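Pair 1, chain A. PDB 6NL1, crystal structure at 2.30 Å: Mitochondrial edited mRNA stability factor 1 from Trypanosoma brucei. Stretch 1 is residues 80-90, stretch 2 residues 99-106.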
# COMPACT_ATOMS: atom_id res chain seq x y z
N THR A 80 -3.25 11.97 21.41
CA THR A 80 -2.49 11.50 22.57
C THR A 80 -2.46 9.98 22.64
O THR A 80 -3.49 9.32 22.57
CB THR A 80 -3.07 12.02 23.89
OG1 THR A 80 -3.14 13.45 23.85
CG2 THR A 80 -2.21 11.59 25.05
N ILE A 81 -1.26 9.44 22.80
CA ILE A 81 -1.09 8.00 22.89
C ILE A 81 -0.60 7.66 24.28
O ILE A 81 0.41 8.17 24.74
CB ILE A 81 -0.08 7.49 21.83
CG1 ILE A 81 -0.72 7.51 20.45
CG2 ILE A 81 0.42 6.07 22.18
CD1 ILE A 81 0.27 7.44 19.31
N GLN A 82 -1.35 6.79 24.96
CA GLN A 82 -0.99 6.37 26.30
C GLN A 82 -0.27 5.02 26.26
O GLN A 82 -0.85 4.01 25.89
CB GLN A 82 -2.24 6.27 27.18
CG GLN A 82 -1.97 5.87 28.62
CD GLN A 82 -3.24 5.47 29.36
OE1 GLN A 82 -4.18 4.94 28.77
NE2 GLN A 82 -3.27 5.74 30.66
N LEU A 83 1.00 5.00 26.64
CA LEU A 83 1.75 3.75 26.65
C LEU A 83 1.77 3.16 28.04
O LEU A 83 1.84 3.89 29.03
CB LEU A 83 3.17 3.96 26.14
CG LEU A 83 3.31 4.37 24.67
CD1 LEU A 83 4.79 4.41 24.28
CD2 LEU A 83 2.54 3.41 23.77
N GLU A 84 1.71 1.84 28.11
CA GLU A 84 1.80 1.13 29.38
C GLU A 84 3.03 0.24 29.37
O GLU A 84 3.18 -0.61 28.49
CB GLU A 84 0.53 0.30 29.61
CG GLU A 84 -0.74 1.16 29.61
CD GLU A 84 -2.00 0.36 29.32
OE1 GLU A 84 -2.45 0.35 28.15
OE2 GLU A 84 -2.56 -0.25 30.27
N LYS A 85 3.92 0.46 30.34
CA LYS A 85 5.14 -0.34 30.41
C LYS A 85 4.80 -1.75 30.87
O LYS A 85 3.99 -1.94 31.77
CB LYS A 85 6.17 0.29 31.36
CG LYS A 85 7.55 -0.34 31.20
CD LYS A 85 8.54 0.14 32.25
CE LYS A 85 9.92 -0.46 31.98
NZ LYS A 85 10.78 -0.58 33.19
N LEU A 86 5.43 -2.73 30.24
CA LEU A 86 5.27 -4.12 30.64
C LEU A 86 6.58 -4.63 31.23
O LEU A 86 7.67 -4.20 30.83
CB LEU A 86 4.84 -4.98 29.45
CG LEU A 86 3.55 -4.54 28.74
CD1 LEU A 86 3.26 -5.44 27.57
CD2 LEU A 86 2.37 -4.55 29.71
N SER A 87 6.48 -5.55 32.18
CA SER A 87 7.64 -6.16 32.82
C SER A 87 8.39 -7.04 31.84
O SER A 87 9.62 -7.07 31.85
CB SER A 87 7.20 -7.02 34.00
OG SER A 87 6.73 -6.22 35.07
N HIS A 88 7.64 -7.76 31.01
CA HIS A 88 8.19 -8.74 30.09
C HIS A 88 7.21 -8.86 28.94
O HIS A 88 6.04 -8.52 29.08
CB HIS A 88 8.30 -10.12 30.76
CG HIS A 88 9.05 -10.11 32.05
ND1 HIS A 88 10.43 -10.27 32.12
CD2 HIS A 88 8.63 -9.98 33.33
CE1 HIS A 88 10.81 -10.23 33.38
NE2 HIS A 88 9.74 -10.05 34.14
N PRO A 89 7.68 -9.36 27.79
CA PRO A 89 6.70 -9.63 26.74
C PRO A 89 5.86 -10.86 27.11
O PRO A 89 6.31 -11.69 27.90
CB PRO A 89 7.56 -9.96 25.51
CG PRO A 89 9.00 -9.77 25.93
CD PRO A 89 9.03 -9.80 27.42
N PRO A 90 4.66 -10.97 26.55
CA PRO A 90 3.95 -12.25 26.68
C PRO A 90 4.72 -13.34 25.91
O PRO A 90 5.54 -13.02 25.05
CB PRO A 90 2.60 -11.96 26.03
CG PRO A 90 2.86 -10.85 25.08
CD PRO A 90 3.91 -9.99 25.75
N SER A 99 15.15 -6.09 25.72
CA SER A 99 14.76 -4.70 25.49
C SER A 99 13.51 -4.32 26.29
O SER A 99 12.82 -5.19 26.83
CB SER A 99 14.48 -4.46 24.01
OG SER A 99 13.26 -5.08 23.62
N PHE A 100 13.22 -3.03 26.38
CA PHE A 100 12.01 -2.56 27.06
C PHE A 100 10.76 -2.83 26.22
O PHE A 100 10.80 -2.77 24.99
CB PHE A 100 12.11 -1.07 27.39
CG PHE A 100 13.21 -0.74 28.35
CD1 PHE A 100 13.03 -0.88 29.71
CD2 PHE A 100 14.45 -0.33 27.88
CE1 PHE A 100 14.06 -0.60 30.59
CE2 PHE A 100 15.48 -0.05 28.75
CZ PHE A 100 15.28 -0.18 30.11
N VAL A 101 9.65 -3.11 26.90
CA VAL A 101 8.40 -3.40 26.22
C VAL A 101 7.28 -2.49 26.70
O VAL A 101 7.03 -2.38 27.89
CB VAL A 101 7.95 -4.85 26.46
CG1 VAL A 101 6.86 -5.22 25.46
CG2 VAL A 101 9.14 -5.80 26.35
N TYR A 102 6.61 -1.84 25.76
CA TYR A 102 5.44 -1.04 26.09
C TYR A 102 4.25 -1.47 25.25
O TYR A 102 4.39 -2.00 24.15
CB TYR A 102 5.71 0.44 25.85
CG TYR A 102 6.63 1.09 26.85
CD1 TYR A 102 8.00 0.85 26.83
CD2 TYR A 102 6.14 1.97 27.81
CE1 TYR A 102 8.85 1.45 27.73
CE2 TYR A 102 6.98 2.58 28.72
CZ TYR A 102 8.33 2.32 28.68
OH TYR A 102 9.16 2.93 29.58
N LYS A 103 3.06 -1.19 25.77
CA LYS A 103 1.82 -1.57 25.13
C LYS A 103 0.96 -0.35 24.87
O LYS A 103 0.90 0.58 25.68
CB LYS A 103 1.07 -2.53 26.06
CG LYS A 103 -0.22 -3.04 25.53
CD LYS A 103 -0.88 -3.96 26.55
CE LYS A 103 -1.36 -3.18 27.76
NZ LYS A 103 -2.39 -3.92 28.51
N TRP A 104 0.29 -0.35 23.72
CA TRP A 104 -0.67 0.69 23.39
C TRP A 104 -1.98 0.00 23.02
O TRP A 104 -2.03 -0.71 22.02
CB TRP A 104 -0.16 1.50 22.20
CG TRP A 104 -1.11 2.55 21.72
CD1 TRP A 104 -2.03 3.24 22.46
CD2 TRP A 104 -1.24 3.03 20.37
NE1 TRP A 104 -2.71 4.12 21.66
CE2 TRP A 104 -2.25 4.02 20.38
CE3 TRP A 104 -0.60 2.72 19.16
CZ2 TRP A 104 -2.64 4.70 19.22
CZ3 TRP A 104 -0.99 3.40 18.01
CH2 TRP A 104 -2.00 4.38 18.05
N GLN A 105 -3.01 0.21 23.84
CA GLN A 105 -4.33 -0.40 23.64
C GLN A 105 -5.22 0.57 22.86
O GLN A 105 -5.59 1.62 23.38
CB GLN A 105 -4.98 -0.76 24.98
CG GLN A 105 -6.31 -1.51 24.85
CD GLN A 105 -6.22 -2.72 23.92
OE1 GLN A 105 -7.05 -2.92 23.02
NE2 GLN A 105 -5.20 -3.54 24.13
N THR A 106 -5.57 0.22 21.64
CA THR A 106 -6.20 1.20 20.76
C THR A 106 -7.21 0.56 19.79
O THR A 106 -7.70 -0.55 20.03
CB THR A 106 -5.11 2.03 20.01
OG1 THR A 106 -5.70 3.13 19.31
CG2 THR A 106 -4.31 1.15 19.03
O HOH W 1 -2.65 2.12 26.07
O HOH W 2 -4.05 5.74 24.08
O HOH W 3 9.95 -3.38 29.95

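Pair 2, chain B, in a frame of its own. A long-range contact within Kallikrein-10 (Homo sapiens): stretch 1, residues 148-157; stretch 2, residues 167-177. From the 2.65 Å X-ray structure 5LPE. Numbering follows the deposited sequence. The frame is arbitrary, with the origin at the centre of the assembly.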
# COMPACT_ATOMS: atom_id res chain seq x y z
N CYS B 148 -11.00 2.80 8.13
CA CYS B 148 -11.26 2.34 6.78
C CYS B 148 -12.08 3.39 6.05
O CYS B 148 -13.04 3.92 6.61
CB CYS B 148 -12.00 1.00 6.78
SG CYS B 148 -11.00 -0.52 7.03
N SER B 149 -11.68 3.68 4.81
CA SER B 149 -12.36 4.64 3.94
C SER B 149 -12.56 3.97 2.59
O SER B 149 -11.62 3.35 2.06
CB SER B 149 -11.57 5.93 3.77
OG SER B 149 -10.93 6.34 4.96
N SER B 150 -13.76 4.07 2.05
CA SER B 150 -14.04 3.53 0.74
C SER B 150 -13.56 4.49 -0.33
O SER B 150 -13.47 5.71 -0.12
CB SER B 150 -15.53 3.22 0.58
OG SER B 150 -16.30 4.34 0.95
N ILE B 151 -13.20 3.94 -1.47
CA ILE B 151 -12.51 4.72 -2.49
C ILE B 151 -13.04 4.25 -3.83
O ILE B 151 -13.37 3.07 -4.00
CB ILE B 151 -10.96 4.57 -2.36
CG1 ILE B 151 -10.29 5.94 -2.34
CG2 ILE B 151 -10.42 3.75 -3.48
CD1 ILE B 151 -8.90 5.95 -1.74
N THR B 152 -13.07 5.18 -4.77
CA THR B 152 -13.61 4.93 -6.10
C THR B 152 -12.49 5.02 -7.12
O THR B 152 -11.84 6.05 -7.23
CB THR B 152 -14.72 5.93 -6.45
OG1 THR B 152 -15.75 5.86 -5.45
CG2 THR B 152 -15.29 5.65 -7.83
N ILE B 153 -12.26 3.94 -7.85
CA ILE B 153 -11.25 4.00 -8.90
C ILE B 153 -11.71 5.02 -9.93
O ILE B 153 -12.83 4.96 -10.43
CB ILE B 153 -11.01 2.63 -9.54
CG1 ILE B 153 -10.63 1.57 -8.51
CG2 ILE B 153 -9.94 2.74 -10.63
CD1 ILE B 153 -9.32 1.80 -7.84
N LEU B 154 -10.86 5.99 -10.21
CA LEU B 154 -11.10 6.94 -11.27
C LEU B 154 -10.39 6.47 -12.52
O LEU B 154 -9.64 5.49 -12.51
CB LEU B 154 -10.64 8.34 -10.87
CG LEU B 154 -11.22 8.87 -9.56
CD1 LEU B 154 -10.74 10.29 -9.34
CD2 LEU B 154 -12.75 8.79 -9.59
N SER B 155 -10.52 7.21 -13.57
CA SER B 155 -9.89 6.63 -14.72
C SER B 155 -8.61 7.38 -15.05
O SER B 155 -8.48 8.56 -14.70
CB SER B 155 -10.84 6.70 -15.92
OG SER B 155 -11.55 7.92 -15.88
N PRO B 156 -7.64 6.73 -15.73
CA PRO B 156 -6.33 7.36 -15.93
C PRO B 156 -6.40 8.55 -16.88
O PRO B 156 -5.59 8.70 -17.80
CB PRO B 156 -5.49 6.22 -16.54
CG PRO B 156 -6.50 5.24 -17.12
CD PRO B 156 -7.67 5.33 -16.22
N LYS B 157 -7.38 9.40 -16.62
CA LYS B 157 -7.82 10.48 -17.49
C LYS B 157 -8.10 11.70 -16.62
O LYS B 157 -7.46 12.75 -16.78
CB LYS B 157 -9.07 10.05 -18.28
CG LYS B 157 -8.81 8.97 -19.32
CD LYS B 157 -9.86 7.87 -19.26
CE LYS B 157 -10.94 8.08 -20.29
NZ LYS B 157 -12.22 8.52 -19.68
N VAL B 167 2.03 10.77 -16.08
CA VAL B 167 2.00 9.54 -16.87
C VAL B 167 1.23 8.50 -16.07
O VAL B 167 1.67 8.10 -14.99
CB VAL B 167 3.43 9.07 -17.20
CG1 VAL B 167 3.43 7.64 -17.73
CG2 VAL B 167 4.05 10.04 -18.23
N THR B 168 0.13 8.01 -16.63
CA THR B 168 -0.57 7.12 -15.73
C THR B 168 -0.19 5.67 -15.98
O THR B 168 0.81 5.18 -15.42
CB THR B 168 -2.07 7.28 -15.89
OG1 THR B 168 -2.67 5.98 -15.77
CG2 THR B 168 -2.41 7.93 -17.23
N ASN B 169 -0.96 5.01 -16.83
CA ASN B 169 -0.68 3.72 -17.45
C ASN B 169 -0.45 2.56 -16.49
O ASN B 169 -1.22 1.58 -16.51
CB ASN B 169 0.59 3.90 -18.30
CG ASN B 169 0.60 3.03 -19.54
OD1 ASN B 169 -0.04 3.34 -20.54
ND2 ASN B 169 1.35 1.93 -19.49
N ASN B 170 0.43 2.78 -15.50
CA ASN B 170 0.75 1.82 -14.46
C ASN B 170 0.19 2.26 -13.11
O ASN B 170 0.45 1.61 -12.08
CB ASN B 170 2.26 1.55 -14.44
CG ASN B 170 2.70 0.69 -15.60
OD1 ASN B 170 1.95 -0.14 -16.06
ND2 ASN B 170 3.94 0.84 -16.04
N MET B 171 -0.58 3.36 -13.10
CA MET B 171 -1.16 3.94 -11.90
C MET B 171 -2.66 3.75 -11.93
O MET B 171 -3.24 3.51 -12.99
CB MET B 171 -0.85 5.41 -11.84
CG MET B 171 0.50 5.80 -12.45
SD MET B 171 1.79 5.95 -11.20
CE MET B 171 2.48 4.31 -11.02
N ILE B 172 -3.24 3.77 -10.74
CA ILE B 172 -4.66 3.98 -10.55
C ILE B 172 -4.81 5.15 -9.59
O ILE B 172 -4.07 5.25 -8.61
CB ILE B 172 -5.35 2.71 -10.06
CG1 ILE B 172 -4.56 2.14 -8.91
CG2 ILE B 172 -5.32 1.67 -11.16
CD1 ILE B 172 -5.23 0.98 -8.27
N CYS B 173 -5.66 6.09 -9.95
CA CYS B 173 -6.03 7.20 -9.09
C CYS B 173 -7.30 6.84 -8.35
O CYS B 173 -8.29 6.45 -8.96
CB CYS B 173 -6.22 8.46 -9.91
SG CYS B 173 -4.61 9.13 -10.27
N ALA B 174 -7.26 6.95 -7.03
CA ALA B 174 -8.35 6.49 -6.18
C ALA B 174 -9.07 7.71 -5.62
O ALA B 174 -8.49 8.47 -4.84
CB ALA B 174 -7.81 5.63 -5.06
N GLY B 175 -10.31 7.94 -6.06
CA GLY B 175 -11.10 9.02 -5.50
C GLY B 175 -11.63 8.67 -4.13
O GLY B 175 -12.28 7.63 -3.96
N LEU B 176 -11.41 9.55 -3.17
CA LEU B 176 -11.91 9.41 -1.81
C LEU B 176 -13.20 10.19 -1.69
O LEU B 176 -13.34 11.25 -2.29
CB LEU B 176 -10.90 9.97 -0.81
CG LEU B 176 -10.88 9.51 0.64
CD1 LEU B 176 -10.72 8.02 0.71
CD2 LEU B 176 -9.72 10.19 1.34
N ASP B 177 -14.15 9.69 -0.92
CA ASP B 177 -15.41 10.40 -0.86
C ASP B 177 -15.25 11.71 -0.08
O ASP B 177 -14.39 11.84 0.79
CB ASP B 177 -16.49 9.50 -0.28
CG ASP B 177 -16.60 8.17 -1.04
OD1 ASP B 177 -16.01 8.07 -2.15
OD2 ASP B 177 -17.27 7.24 -0.54

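What geometry do the two contacts share? In both, two antiparallel strands lie side by side, their N-to-C directions 139° apart in pair 1 and 133° in pair 2, and 14 central residues superpose with an RMSD of 0.8 Å. The same three backbone hydrogen bonds hold them. In pair 1, Glu84(A) N donates to Lys103(A) O (2.9 Å), Lys103(A) N to Glu84(A) O (2.8 Å), and Leu86(A) N to Val101(A) O (2.9 Å). In pair 2, Thr152(B) N donates to Gly175(B) O (2.7 Å), Gly175(B) N to Thr152(B) O (2.7 Å), and Leu154(B) N to Cys173(B) O (2.9 Å). Because these bonds use only main-chain atoms, the same register accommodates largely different side chains.

How is the face bearing Lys85(A) and Tyr102(A) filled in each pair? Lys85(A) matches Ile153(B), and Tyr102(A) matches Ala174(B). In pair 1 the aliphatic part of the lysine covers the aromatic ring: Lys85(A) CG sits 4.0 Å from the centroid of the Tyr102(A) ring, over its face. Pair 2 offers only a methyl at the matching place. Both pairs also bring in neighbours at matching positions. Leu83(A) CB lies 3.9 Å from Tyr102(A) CD2, and Ile151(B) CD1 lies 3.5 Å from Ala174(B) CB; Lys85(A) CE lies 3.9 Å from Phe100(A) CD1, and Ile153(B) CD1 lies 4.2 Å from Ile172(B) CD1.

What happens on the face of Glu84(A) and Lys103(A)? Their charges come near each other without forming a salt bridge, Glu84(A) OE2 lying 4.1 Å from Lys103(A) NZ. The matching positions are Thr152(B) and Gly175(B), and the glycine leaves room. Leu86(A) and Leu154(B) coincide closely, yet Leu86(A) CD1 packs on Lys103(A) CB at 3.9 Å, whereas Leu154(B) CG lies 3.7 Å from the backbone Gly175(B) N. An ideal CB on the glycine would be a tight 3.2 Å from Leu154(B) CD2.

How do the pairs close the end near Trp104(A) and Leu176(B), which also match? The indole is a broad platform: Ile81(A) CG2 stands 3.6 Å from the centroid of the five-membered ring of Trp104(A), almost on its normal, and Leu83(A) CD2 touches Trp104(A) CB at 3.7 Å. Leu176(B) does the job with one methyl, its CD1 lying 3.8 Å from Ser149(B) CB and 3.7 Å from Ile151(B) CD1. Here pair 1 also has a water joining the strands, donating to Gln82(A) O and Glu84(A) OE1 and accepting from Gln105(A) N; in pair 2, Ser150(B) OG makes a weak hydrogen bond to Asp177(B) OD2 (3.4 Å).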